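Local atomic coordinates of MetRS related protein (Pyrococcus horikoshii, PDB entry 2CWP), a protein that probably binds tRNA through an OB-fold domain like that of methionyl-tRNA synthetases. Residues A[66-71]-A[84-89]; A[17-22]-A[107-112]; A[53-58]-A[93-98]. All blocks are in the same frame, centred on the assembly; numbering follows the deposited sequence.

Contact 1: residues A[66-71]-A[84-89]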
loop_
_atom_site.group_PDB
_atom_site.type_symbol
_atom_site.label_atom_id
_atom_site.label_comp_id
_atom_site.label_asym_id
_atom_site.label_seq_id
_atom_site.Cartn_x
_atom_site.Cartn_y
_atom_site.Cartn_z
ATOM N N PHE A 66 6.112 1.865 -3.887
ATOM C CA PHE A 66 4.953 2.696 -3.574
ATOM C C PHE A 66 5.002 3.135 -2.111
ATOM O O PHE A 66 5.833 2.658 -1.330
ATOM C CB PHE A 66 3.639 1.934 -3.776
ATOM C CG PHE A 66 3.437 1.429 -5.162
ATOM C CD1 PHE A 66 3.791 0.125 -5.496
ATOM C CD2 PHE A 66 2.919 2.261 -6.145
ATOM C CE1 PHE A 66 3.628 -0.348 -6.807
ATOM C CE2 PHE A 66 2.753 1.800 -7.457
ATOM C CZ PHE A 66 3.109 0.493 -7.786
ATOM N N ILE A 67 4.088 4.034 -1.760
ATOM C CA ILE A 67 3.973 4.529 -0.404
ATOM C C ILE A 67 3.021 3.602 0.336
ATOM O O ILE A 67 1.971 3.242 -0.191
ATOM C CB ILE A 67 3.358 5.905 -0.381
ATOM C CG1 ILE A 67 4.166 6.844 -1.277
ATOM C CG2 ILE A 67 3.255 6.383 1.058
ATOM C CD1 ILE A 67 3.429 8.153 -1.588
ATOM N N PHE A 68 3.378 3.221 1.550
ATOM C CA PHE A 68 2.534 2.339 2.354
ATOM C C PHE A 68 2.475 2.860 3.790
ATOM O O PHE A 68 3.502 3.296 4.330
ATOM C CB PHE A 68 3.118 0.911 2.423
ATOM C CG PHE A 68 3.173 0.183 1.103
ATOM C CD1 PHE A 68 4.250 0.356 0.240
ATOM C CD2 PHE A 68 2.172 -0.728 0.759
ATOM C CE1 PHE A 68 4.345 -0.378 -0.961
ATOM C CE2 PHE A 68 2.247 -1.464 -0.427
ATOM C CZ PHE A 68 3.339 -1.291 -1.290
ATOM N N VAL A 69 1.287 2.833 4.399
ATOM C CA VAL A 69 1.142 3.222 5.806
ATOM C C VAL A 69 1.445 1.899 6.519
ATOM O O VAL A 69 0.734 0.922 6.290
ATOM C CB VAL A 69 -0.299 3.598 6.176
ATOM C CG1 VAL A 69 -0.315 4.160 7.577
ATOM C CG2 VAL A 69 -0.863 4.585 5.208
ATOM N N VAL A 70 2.462 1.873 7.383
ATOM C CA VAL A 70 2.877 0.641 8.057
ATOM C C VAL A 70 2.675 0.471 9.574
ATOM O O VAL A 70 3.027 -0.582 10.127
ATOM C CB VAL A 70 4.371 0.350 7.776
ATOM C CG1 VAL A 70 4.613 0.266 6.270
ATOM C CG2 VAL A 70 5.246 1.436 8.404
ATOM N N ASN A 71 2.130 1.474 10.257
ATOM C CA ASN A 71 1.920 1.336 11.696
ATOM C C ASN A 71 0.442 1.345 12.047
ATOM O O ASN A 71 0.037 1.937 13.043
ATOM C CB ASN A 71 2.676 2.436 12.480
ATOM C CG ASN A 71 2.074 3.831 12.302
ATOM O OD1 ASN A 71 1.506 4.159 11.258
ATOM N ND2 ASN A 71 2.227 4.667 13.324
ATOM N N GLY A 84 -0.419 -3.493 6.674
ATOM C CA GLY A 84 -0.170 -2.149 6.187
ATOM C C GLY A 84 -1.199 -1.748 5.158
ATOM O O GLY A 84 -2.218 -2.412 4.997
ATOM N N MET A 85 -0.939 -0.667 4.436
ATOM C CA MET A 85 -1.896 -0.228 3.446
ATOM C C MET A 85 -1.277 0.606 2.328
ATOM O O MET A 85 -0.579 1.587 2.586
ATOM C CB MET A 85 -3.000 0.551 4.145
ATOM C CG MET A 85 -4.106 1.000 3.246
ATOM S SD MET A 85 -5.441 1.708 4.235
ATOM C CE MET A 85 -4.673 3.266 4.733
ATOM N N LEU A 86 -1.551 0.199 1.092
ATOM C CA LEU A 86 -1.054 0.880 -0.098
ATOM C C LEU A 86 -1.740 2.235 -0.295
ATOM O O LEU A 86 -2.965 2.311 -0.346
ATOM C CB LEU A 86 -1.306 0.013 -1.335
ATOM C CG LEU A 86 -0.969 0.634 -2.705
ATOM C CD1 LEU A 86 0.514 0.926 -2.782
ATOM C CD2 LEU A 86 -1.386 -0.314 -3.841
ATOM N N ILE A 87 -0.950 3.291 -0.408
ATOM C CA ILE A 87 -1.488 4.636 -0.640
ATOM C C ILE A 87 -1.604 4.910 -2.152
ATOM O O ILE A 87 -0.675 4.641 -2.913
ATOM C CB ILE A 87 -0.574 5.726 -0.032
ATOM C CG1 ILE A 87 -0.497 5.560 1.489
ATOM C CG2 ILE A 87 -1.097 7.118 -0.413
ATOM C CD1 ILE A 87 -1.855 5.568 2.187
ATOM N N LEU A 88 -2.745 5.441 -2.572
ATOM C CA LEU A 88 -2.979 5.773 -3.970
ATOM C C LEU A 88 -3.864 6.995 -4.103
ATOM O O LEU A 88 -4.349 7.526 -3.095
ATOM C CB LEU A 88 -3.625 4.599 -4.699
ATOM C CG LEU A 88 -4.731 3.811 -4.006
ATOM C CD1 LEU A 88 -6.007 4.622 -3.891
ATOM C CD2 LEU A 88 -4.962 2.554 -4.821
ATOM N N ALA A 89 -4.050 7.457 -5.342
ATOM C CA ALA A 89 -4.907 8.609 -5.613
ATOM C C ALA A 89 -6.253 8.071 -6.062
ATOM O O ALA A 89 -6.326 7.008 -6.671
ATOM C CB ALA A 89 -4.309 9.485 -6.715
HETATM O O HOH W 1 2.111 5.087 -3.473
#
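Phe66 meets Leu86 at the start of this antiparallel pairing, its CB lying 3.4 Å from the CD1 methyl of the leucine. One residue on, Ile67 turns both backbone polar groups to the partner strand. Its carbonyl O takes the amide N of Ile87 at 2.9 Å, while its N donates to a water, 2.8 Å away, that passes the bond on to Ile87 O. The water bridges the two backbones in place of a direct bond, and Ile67 CG2 rests against Ile87 CG1 at 3.9 Å. Phe68 forms a non-hydrogen-bonded pair with Leu86, and here the side chains do the work. CG lies anti to the carbonyl carbon (chi1 -64°), and one face of the ring is met by Leu86 CD1, which stands 4.1 Å from the ring centroid and 25° off the normal: a CH-pi contact made by the same methyl that touches Phe66 CB. An alanine here would probably leave that methyl without its aromatic face and open a gap in the interior where the ring had been. Val69 pairs with Met85 in hydrogen-bonded fashion: its N reaches Met85 O at 2.9 Å, and its O receives Met85 N at 3.0 Å, in a more bent bond (133°). Its CG2 is pressed tightly on Ile87 CD1, 3.3 Å away, on the face of the sheet that also carries Met85. The pairing joins strand 65-69 to strand 85-86, while the other edge of 65-69 is bonded to strand 17-27. Phe68 packs inward on Leu37, Val39 and Ile48 from strands 35-40 and 45-50, with Phe41 edge-to-face, in keeping with the curled sheet of an OB barrel.

Contact 2: residues A[17-22]-A[107-112]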
loop_
_atom_site.group_PDB
_atom_site.type_symbol
_atom_site.label_atom_id
_atom_site.label_comp_id
_atom_site.label_asym_id
_atom_site.label_seq_id
_atom_site.Cartn_x
_atom_site.Cartn_y
_atom_site.Cartn_z
ATOM N N MET A 17 4.482 6.248 7.122
ATOM C CA MET A 17 4.404 5.821 5.734
ATOM C C MET A 17 5.845 5.611 5.291
ATOM O O MET A 17 6.720 6.408 5.609
ATOM C CB MET A 17 3.724 6.890 4.875
ATOM C CG MET A 17 2.291 7.164 5.278
ATOM S SD MET A 17 1.372 8.192 4.113
ATOM C CE MET A 17 1.833 9.875 4.679
ATOM N N LYS A 18 6.098 4.519 4.585
ATOM C CA LYS A 18 7.436 4.244 4.117
ATOM C C LYS A 18 7.369 3.742 2.689
ATOM O O LYS A 18 6.336 3.256 2.232
ATOM C CB LYS A 18 8.109 3.173 4.981
ATOM C CG LYS A 18 8.197 3.508 6.450
ATOM C CD LYS A 18 9.090 2.504 7.171
ATOM C CE LYS A 18 9.391 2.963 8.590
ATOM N NZ LYS A 18 10.484 2.142 9.209
ATOM N N VAL A 19 8.484 3.868 1.989
ATOM C CA VAL A 19 8.568 3.411 0.626
ATOM C C VAL A 19 8.752 1.907 0.683
ATOM O O VAL A 19 9.594 1.416 1.446
ATOM C CB VAL A 19 9.761 4.049 -0.056
ATOM C CG1 VAL A 19 10.013 3.396 -1.388
ATOM C CG2 VAL A 19 9.500 5.556 -0.207
ATOM N N GLY A 20 7.963 1.180 -0.106
ATOM C CA GLY A 20 8.072 -0.271 -0.116
ATOM C C GLY A 20 8.123 -0.826 -1.521
ATOM O O GLY A 20 7.458 -0.294 -2.411
ATOM N N LEU A 21 8.910 -1.884 -1.731
ATOM C CA LEU A 21 9.028 -2.513 -3.051
ATOM C C LEU A 21 8.128 -3.733 -3.129
ATOM O O LEU A 21 8.231 -4.636 -2.307
ATOM C CB LEU A 21 10.481 -2.938 -3.326
ATOM C CG LEU A 21 10.697 -3.917 -4.497
ATOM C CD1 LEU A 21 10.214 -3.271 -5.792
ATOM C CD2 LEU A 21 12.199 -4.296 -4.599
ATOM N N VAL A 22 7.241 -3.760 -4.112
ATOM C CA VAL A 22 6.332 -4.891 -4.270
ATOM C C VAL A 22 7.072 -6.078 -4.891
ATOM O O VAL A 22 7.340 -6.093 -6.090
ATOM C CB VAL A 22 5.127 -4.511 -5.156
ATOM C CG1 VAL A 22 4.216 -5.727 -5.361
ATOM C CG2 VAL A 22 4.360 -3.363 -4.503
ATOM N N VAL A 107 14.183 1.691 -0.452
ATOM C CA VAL A 107 13.067 1.096 0.261
ATOM C C VAL A 107 13.270 1.425 1.748
ATOM O O VAL A 107 14.405 1.498 2.223
ATOM C CB VAL A 107 13.004 -0.464 0.064
ATOM C CG1 VAL A 107 12.762 -0.812 -1.420
ATOM C CG2 VAL A 107 14.299 -1.107 0.535
ATOM N N GLY A 108 12.182 1.651 2.474
ATOM C CA GLY A 108 12.325 1.977 3.881
ATOM C C GLY A 108 12.346 3.480 4.140
ATOM O O GLY A 108 12.163 3.906 5.279
ATOM N N ALA A 109 12.578 4.290 3.106
ATOM C CA ALA A 109 12.585 5.747 3.289
ATOM C C ALA A 109 11.258 6.187 3.899
ATOM O O ALA A 109 10.203 5.633 3.571
ATOM C CB ALA A 109 12.774 6.440 1.973
ATOM N N ARG A 110 11.288 7.181 4.780
ATOM C CA ARG A 110 10.024 7.621 5.353
ATOM C C ARG A 110 9.328 8.610 4.424
ATOM O O ARG A 110 9.975 9.443 3.790
ATOM C CB ARG A 110 10.202 8.275 6.721
ATOM C CG ARG A 110 8.838 8.408 7.370
ATOM C CD ARG A 110 8.844 8.956 8.764
ATOM N NE ARG A 110 7.462 9.093 9.233
ATOM C CZ ARG A 110 7.118 9.693 10.366
ATOM N NH1 ARG A 110 8.059 10.207 11.151
ATOM N NH2 ARG A 110 5.837 9.796 10.705
ATOM N N VAL A 111 8.006 8.512 4.345
ATOM C CA VAL A 111 7.233 9.412 3.494
ATOM C C VAL A 111 6.402 10.288 4.423
ATOM O O VAL A 111 5.529 9.781 5.132
ATOM C CB VAL A 111 6.327 8.609 2.533
ATOM C CG1 VAL A 111 5.357 9.527 1.813
ATOM C CG2 VAL A 111 7.203 7.864 1.515
ATOM N N TRP A 112 6.668 11.596 4.408
ATOM C CA TRP A 112 5.966 12.526 5.292
ATOM C C TRP A 112 6.229 13.989 4.929
ATOM O O TRP A 112 6.924 14.241 3.921
ATOM C CB TRP A 112 6.427 12.268 6.726
ATOM C CG TRP A 112 7.895 12.572 6.925
ATOM C CD1 TRP A 112 8.871 12.597 5.963
ATOM C CD2 TRP A 112 8.553 12.849 8.165
ATOM N NE1 TRP A 112 10.092 12.871 6.528
ATOM C CE2 TRP A 112 9.930 13.031 7.878
ATOM C CE3 TRP A 112 8.117 12.961 9.494
ATOM C CZ2 TRP A 112 10.873 13.318 8.872
ATOM C CZ3 TRP A 112 9.056 13.248 10.486
ATOM C CH2 TRP A 112 10.420 13.423 10.167
ATOM O OXT TRP A 112 5.744 14.878 5.660
HETATM O O HOH W 2 12.479 2.164 7.459
#
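Arg110 brings its CG to within 3.4 Å of Met17 O, and beyond that point its side chain ends in a flat guanidinium. One face of the guanidinium carries the indole of Trp112, whose CE3 lies 3.2 Å above the guanidinium plane and toward its rim; in return, Arg110 CD lies over a face of the indole. NH2 is held by the carbonyl oxygens of Trp13 and Phe15, and the indole also meets the ring of Trp13. Three backbone bonds join the segments. The short C-terminal strand 110-111, only weakly bonded, pairs antiparallel with strand 17-27 at the surface, bringing the end of the chain beside the first strand of the OB-type domain. Val111 N donates to Met17 O at 2.8 Å from well above the carbonyl plane, 44° out of it. Val19 uses both of its polar atoms: its N reaches Ala109 O at 2.9 Å, in the carbonyl plane, and its O accepts Gly108 N at 2.8 Å. Gly108 adopts a positive phi (94°), at which a side chain would collide with the carbonyl O of Val107. Lys18, extended beyond CG, runs away from the partner segment, yet its NZ binds a water 2.7 Å off that donates to Gly108 O. On the other face Val19 CG2 meets Val111 CG2 at 3.7 Å, the two side chains crossing at about a right angle, and farther along Leu21 CB touches Val107 CG1, again at 3.7 Å. The chemistry is therefore divided: main-chain bonds link the segments, small apolar groups fill one face, and the charged groups of Lys18 and Arg110 are engaged by a water and by carbonyl oxygens, not by an acidic mate across the contact.

Contact 3: residues A[53-58]-A[93-98]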
loop_
_atom_site.group_PDB
_atom_site.type_symbol
_atom_site.label_atom_id
_atom_site.label_comp_id
_atom_site.label_asym_id
_atom_site.label_seq_id
_atom_site.Cartn_x
_atom_site.Cartn_y
_atom_site.Cartn_z
ATOM N N ALA A 53 -8.083 -4.483 -7.633
ATOM C CA ALA A 53 -8.029 -5.428 -8.759
ATOM C C ALA A 53 -9.062 -5.258 -9.871
ATOM O O ALA A 53 -8.880 -5.766 -10.964
ATOM C CB ALA A 53 -8.064 -6.870 -8.232
ATOM N N ASP A 54 -10.152 -4.564 -9.601
ATOM C CA ASP A 54 -11.165 -4.364 -10.624
ATOM C C ASP A 54 -10.732 -3.227 -11.551
ATOM O O ASP A 54 -11.263 -3.077 -12.655
ATOM C CB ASP A 54 -12.494 -4.011 -9.963
ATOM C CG ASP A 54 -12.371 -2.807 -9.064
ATOM O OD1 ASP A 54 -11.315 -2.696 -8.398
ATOM O OD2 ASP A 54 -13.312 -1.985 -9.020
ATOM N N GLN A 55 -9.768 -2.428 -11.089
ATOM C CA GLN A 55 -9.261 -1.301 -11.860
ATOM C C GLN A 55 -7.780 -1.413 -12.184
ATOM O O GLN A 55 -7.345 -0.966 -13.232
ATOM C CB GLN A 55 -9.471 0.004 -11.100
ATOM C CG GLN A 55 -10.916 0.386 -10.894
ATOM C CD GLN A 55 -11.038 1.818 -10.422
ATOM O OE1 GLN A 55 -10.503 2.730 -11.057
ATOM N NE2 GLN A 55 -11.730 2.025 -9.296
ATOM N N ILE A 56 -7.011 -2.002 -11.272
ATOM C CA ILE A 56 -5.565 -2.129 -11.442
ATOM C C ILE A 56 -5.098 -3.576 -11.338
ATOM O O ILE A 56 -5.108 -4.157 -10.257
ATOM C CB ILE A 56 -4.812 -1.316 -10.354
ATOM C CG1 ILE A 56 -5.275 0.147 -10.350
ATOM C CG2 ILE A 56 -3.315 -1.417 -10.583
ATOM C CD1 ILE A 56 -4.874 0.936 -11.594
ATOM N N PRO A 57 -4.655 -4.173 -12.454
ATOM C CA PRO A 57 -4.199 -5.563 -12.390
ATOM C C PRO A 57 -2.908 -5.722 -11.582
ATOM O O PRO A 57 -2.093 -4.806 -11.506
ATOM C CB PRO A 57 -4.021 -5.935 -13.862
ATOM C CG PRO A 57 -3.569 -4.643 -14.460
ATOM C CD PRO A 57 -4.518 -3.638 -13.818
ATOM N N PRO A 58 -2.711 -6.903 -10.979
ATOM C CA PRO A 58 -1.548 -7.262 -10.156
ATOM C C PRO A 58 -0.190 -6.997 -10.805
ATOM O O PRO A 58 0.738 -6.532 -10.136
ATOM C CB PRO A 58 -1.763 -8.752 -9.881
ATOM C CG PRO A 58 -3.243 -8.894 -9.917
ATOM C CD PRO A 58 -3.644 -8.041 -11.090
ATOM N N ASP A 93 -15.111 10.272 -8.622
ATOM C CA ASP A 93 -15.882 9.334 -9.427
ATOM C C ASP A 93 -15.483 7.884 -9.150
ATOM O O ASP A 93 -15.959 6.973 -9.827
ATOM C CB ASP A 93 -15.694 9.618 -10.917
ATOM C CG ASP A 93 -14.495 8.885 -11.507
ATOM O OD1 ASP A 93 -13.349 9.165 -11.087
ATOM O OD2 ASP A 93 -14.706 8.018 -12.389
ATOM N N GLY A 94 -14.610 7.670 -8.166
ATOM C CA GLY A 94 -14.184 6.315 -7.830
ATOM C C GLY A 94 -12.993 5.764 -8.618
ATOM O O GLY A 94 -12.527 4.648 -8.357
ATOM N N LYS A 95 -12.490 6.522 -9.586
ATOM C CA LYS A 95 -11.353 6.024 -10.351
ATOM C C LYS A 95 -10.074 6.068 -9.505
ATOM O O LYS A 95 -9.741 7.089 -8.900
ATOM C CB LYS A 95 -11.170 6.839 -11.638
ATOM C CG LYS A 95 -9.988 6.383 -12.484
ATOM C CD LYS A 95 -10.005 7.005 -13.881
ATOM C CE LYS A 95 -8.841 6.493 -14.730
ATOM N NZ LYS A 95 -8.874 5.010 -14.934
ATOM N N VAL A 96 -9.368 4.946 -9.459
ATOM C CA VAL A 96 -8.126 4.829 -8.696
ATOM C C VAL A 96 -6.890 4.933 -9.596
ATOM O O VAL A 96 -6.905 4.456 -10.724
ATOM C CB VAL A 96 -8.101 3.475 -7.935
ATOM C CG1 VAL A 96 -6.688 3.025 -7.698
ATOM C CG2 VAL A 96 -8.810 3.622 -6.603
ATOM N N TYR A 97 -5.825 5.552 -9.087
ATOM C CA TYR A 97 -4.568 5.705 -9.834
ATOM C C TYR A 97 -3.360 5.356 -8.953
ATOM O O TYR A 97 -3.268 5.802 -7.806
ATOM C CB TYR A 97 -4.350 7.145 -10.300
ATOM C CG TYR A 97 -5.419 7.759 -11.166
ATOM C CD1 TYR A 97 -6.550 8.352 -10.603
ATOM C CD2 TYR A 97 -5.269 7.809 -12.550
ATOM C CE1 TYR A 97 -7.500 8.992 -11.396
ATOM C CE2 TYR A 97 -6.225 8.446 -13.359
ATOM C CZ TYR A 97 -7.330 9.032 -12.770
ATOM O OH TYR A 97 -8.264 9.651 -13.558
ATOM N N LEU A 98 -2.420 4.587 -9.480
ATOM C CA LEU A 98 -1.242 4.273 -8.683
ATOM C C LEU A 98 -0.368 5.515 -8.582
ATOM O O LEU A 98 -0.394 6.384 -9.457
ATOM C CB LEU A 98 -0.411 3.155 -9.326
ATOM C CG LEU A 98 -1.031 1.760 -9.339
ATOM C CD1 LEU A 98 -0.039 0.784 -9.949
ATOM C CD2 LEU A 98 -1.404 1.348 -7.914
HETATM O O HOH W 3 -9.032 3.250 -13.102
#
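Gln55 OE1 is gripped from two quarters: Val96 N donates to it at 3.0 Å in a nearly straight bond (173°), and a water donates to it at 2.6 Å. That water also accepts from Lys95 NZ, so the lysine reaches the amide oxygen through it. The other half of the amide is used as well. NE2 donates to Gly94 O at 2.9 Å, with this partner close to the amide plane (9° out of it). With both ends engaged by the main chain two residues apart, the group is held against flipping, and its oxygen and nitrogen are told apart by their partners. Gly94 sits at a positive phi, where a CB would press on the carbonyl O of Asp93, and Asp93 OD1 accepts Lys95 N at 3.2 Å, an Asx turn. Beside the polar pair lies an apolar patch: Ile56 CG2 rests on Leu98 CD1 at 4.0 Å, and Ile56 CG1 faces Val96 CG1 at 4.2 Å, these two side chains crossing at about a right angle. The contact joins the loop after strand 45-50 to the small antiparallel pair of strands 89-90 and 96-97, at the surface. Chemically, a side-chain amide stands in for a strand neighbour here, offering an acceptor to Val96 N at the start of strand 96-97 and a donor to Gly94 O in the turn before it.

All three contacts lie in one putative tRNA-binding domain; contact 1 is nested in the chain loop that contact 3 closes, and both in that of contact 2. Contacts 1 and 2, with centres 8 Å apart, share a sheet: Gly20 N lies 2.9 Å from Phe66 O, and Lys18 N the same distance from Phe68 O, so strands 65-69 and 17-27, one from each contact, are neighbours in it. Contact 3 is centred 15 Å from contact 1 but touches it through Tyr97 N, 2.9 Å from Ala89 O. Contacts 2 and 3 lie on opposite sides of the chain's centre, centres 21 Å and nearest atoms about 6 Å apart, without touching. Contact 1 thus links them.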